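Local structure of putative creatinine amidohydrolase (Bacteroides fragilis, 3LUB) at residues 26-31 and 97-102. The protein probably hydrolyses carbon-nitrogen bonds in linear amides, as a zinc-dependent member of the creatininase superfamily. Residues are numbered along the deposited sequence; the frame is centred on the assembly and turned at random.
Sequences LPWGAT and AILEDI. With EDO (1,2-ethanediol), chain B.
Leu26 and Trp28, alternate residues of strand 23-28, send their side chains from the same side of the sheet onto helix 92-108. Both have CG anti to the backbone N (chi1 -177° and -161°). Leu26 meets Ile102 tip to tip: its CD2 lies 3.7 Å from Ile102 CD1, with CD1 of the leucine almost as near to that same methyl. Leu99 crosses Leu26 obliquely, bringing its CD1 to 4.1 Å from Leu26 CD2. The six-membered end of the Trp28 indole points at the helix. Its CH2 is 3.8 Å from Ile98 CG2, which approaches obliquely, while Leu99 CB sits at the ring edge near its plane, 4.2 Å from CZ3. Helix 92-108 belongs to the beta-alpha-beta crossover from strand 66-68 to strand 113-118, passing over strand 23-28 between them; residues 97-102 run nearly antiparallel to 26-28 (168°). Leu114 and Ile116 of strand 113-118 also touch Leu99. Trp28 is buried, and its NE1 donates to Phe74 O, which helps fix the indole's rotation; its side chain lies about 6 Å from that of zinc ligand His120. Thr31 OG1 accepts a 2.8 Å hydrogen bond from O1 of an ethanediol, probably from crystallisation, while also bonding Pro73 O.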
loop_
_atom_site.group_PDB
_atom_site.type_symbol
_atom_site.label_atom_id
_atom_site.label_comp_id
_atom_site.label_asym_id
_atom_site.label_seq_id
_atom_site.Cartn_x
_atom_site.Cartn_y
_atom_site.Cartn_z
ATOM N N LEU F 26 -12.214 -0.563 22.905
ATOM C CA LEU F 26 -11.163 0.284 22.387
ATOM C C LEU F 26 -11.635 1.738 22.330
ATOM O O LEU F 26 -12.415 2.099 21.446
ATOM C CB LEU F 26 -10.726 -0.213 21.002
ATOM C CG LEU F 26 -9.566 0.485 20.280
ATOM C CD1 LEU F 26 -8.296 0.337 21.116
ATOM C CD2 LEU F 26 -9.409 -0.104 18.865
ATOM N N PRO F 27 -11.192 2.578 23.287
ATOM C CA PRO F 27 -11.480 3.985 23.145
ATOM C C PRO F 27 -10.613 4.590 22.008
ATOM O O PRO F 27 -9.426 4.274 21.874
ATOM C CB PRO F 27 -11.145 4.578 24.532
ATOM C CG PRO F 27 -10.867 3.402 25.427
ATOM C CD PRO F 27 -10.426 2.302 24.509
ATOM N N TRP F 28 -11.238 5.399 21.159
ATOM C CA TRP F 28 -10.543 5.971 20.029
ATOM C C TRP F 28 -10.880 7.434 19.967
ATOM O O TRP F 28 -12.076 7.842 19.825
ATOM C CB TRP F 28 -10.936 5.239 18.749
ATOM C CG TRP F 28 -9.991 5.426 17.648
ATOM C CD1 TRP F 28 -9.477 6.611 17.210
ATOM C CD2 TRP F 28 -9.414 4.409 16.829
ATOM N NE1 TRP F 28 -8.640 6.399 16.154
ATOM C CE2 TRP F 28 -8.584 5.062 15.885
ATOM C CE3 TRP F 28 -9.548 3.017 16.770
ATOM C CZ2 TRP F 28 -7.865 4.371 14.903
ATOM C CZ3 TRP F 28 -8.847 2.336 15.811
ATOM C CH2 TRP F 28 -8.002 3.012 14.883
ATOM N N GLY F 29 -9.823 8.223 20.112
ATOM C CA GLY F 29 -9.909 9.648 20.225
ATOM C C GLY F 29 -9.274 10.440 19.097
ATOM O O GLY F 29 -9.441 10.123 17.927
ATOM N N ALA F 30 -8.611 11.510 19.484
ATOM C CA ALA F 30 -7.992 12.473 18.584
ATOM C C ALA F 30 -7.052 13.314 19.433
ATOM O O ALA F 30 -7.226 13.385 20.656
ATOM C CB ALA F 30 -9.062 13.386 17.901
ATOM N N THR F 31 -6.073 13.937 18.770
ATOM C CA THR F 31 -5.187 14.949 19.333
ATOM C C THR F 31 -5.554 16.278 18.610
ATOM O O THR F 31 -5.193 16.523 17.444
ATOM C CB THR F 31 -3.716 14.505 19.165
ATOM O OG1 THR F 31 -3.566 13.167 19.694
ATOM C CG2 THR F 31 -2.699 15.483 19.839
ATOM N N ALA F 97 -4.856 0.523 9.356
ATOM C CA ALA F 97 -3.687 -0.267 9.682
ATOM C C ALA F 97 -3.602 -0.501 11.181
ATOM O O ALA F 97 -3.275 -1.588 11.605
ATOM C CB ALA F 97 -2.399 0.424 9.184
ATOM N N ILE F 98 -3.890 0.538 11.975
ATOM C CA ILE F 98 -3.910 0.434 13.433
ATOM C C ILE F 98 -4.914 -0.627 13.890
ATOM O O ILE F 98 -4.544 -1.540 14.639
ATOM C CB ILE F 98 -4.211 1.807 14.118
ATOM C CG1 ILE F 98 -3.001 2.757 13.953
ATOM C CG2 ILE F 98 -4.514 1.603 15.606
ATOM C CD1 ILE F 98 -3.318 4.242 14.215
ATOM N N LEU F 99 -6.163 -0.510 13.428
ATOM C CA LEU F 99 -7.237 -1.452 13.818
ATOM C C LEU F 99 -6.936 -2.875 13.357
ATOM O O LEU F 99 -7.171 -3.827 14.089
ATOM C CB LEU F 99 -8.595 -1.015 13.253
ATOM C CG LEU F 99 -9.858 -1.806 13.647
ATOM C CD1 LEU F 99 -10.023 -1.858 15.178
ATOM C CD2 LEU F 99 -11.067 -1.209 13.008
ATOM N N GLU F 100 -6.409 -3.029 12.148
ATOM C CA GLU F 100 -5.910 -4.328 11.683
ATOM C C GLU F 100 -4.933 -4.934 12.657
ATOM O O GLU F 100 -5.039 -6.114 12.987
ATOM C CB GLU F 100 -5.257 -4.203 10.290
ATOM C CG GLU F 100 -6.325 -3.968 9.198
ATOM C CD GLU F 100 -5.773 -3.721 7.802
ATOM O OE1 GLU F 100 -4.572 -3.459 7.680
ATOM O OE2 GLU F 100 -6.583 -3.792 6.834
ATOM N N ASP F 101 -3.974 -4.135 13.131
ATOM C CA ASP F 101 -2.942 -4.674 14.026
ATOM C C ASP F 101 -3.521 -5.031 15.398
ATOM O O ASP F 101 -3.147 -6.040 15.962
ATOM C CB ASP F 101 -1.724 -3.737 14.143
ATOM C CG ASP F 101 -0.879 -3.701 12.866
ATOM O OD1 ASP F 101 -1.091 -4.515 11.958
ATOM O OD2 ASP F 101 -0.002 -2.841 12.765
ATOM N N ILE F 102 -4.459 -4.241 15.899
ATOM C CA ILE F 102 -5.107 -4.497 17.179
ATOM C C ILE F 102 -5.938 -5.776 17.115
ATOM O O ILE F 102 -5.831 -6.631 17.995
ATOM C CB ILE F 102 -6.009 -3.281 17.630
ATOM C CG1 ILE F 102 -5.117 -2.061 17.886
ATOM C CG2 ILE F 102 -6.899 -3.665 18.873
ATOM C CD1 ILE F 102 -5.852 -0.757 18.145
HETATM C C1 EDO B . -0.455 11.505 18.808
HETATM O O1 EDO B . -1.009 12.178 19.946
HETATM C C2 EDO B . 0.845 10.837 19.235
HETATM O O2 EDO B . 1.863 11.830 19.467
#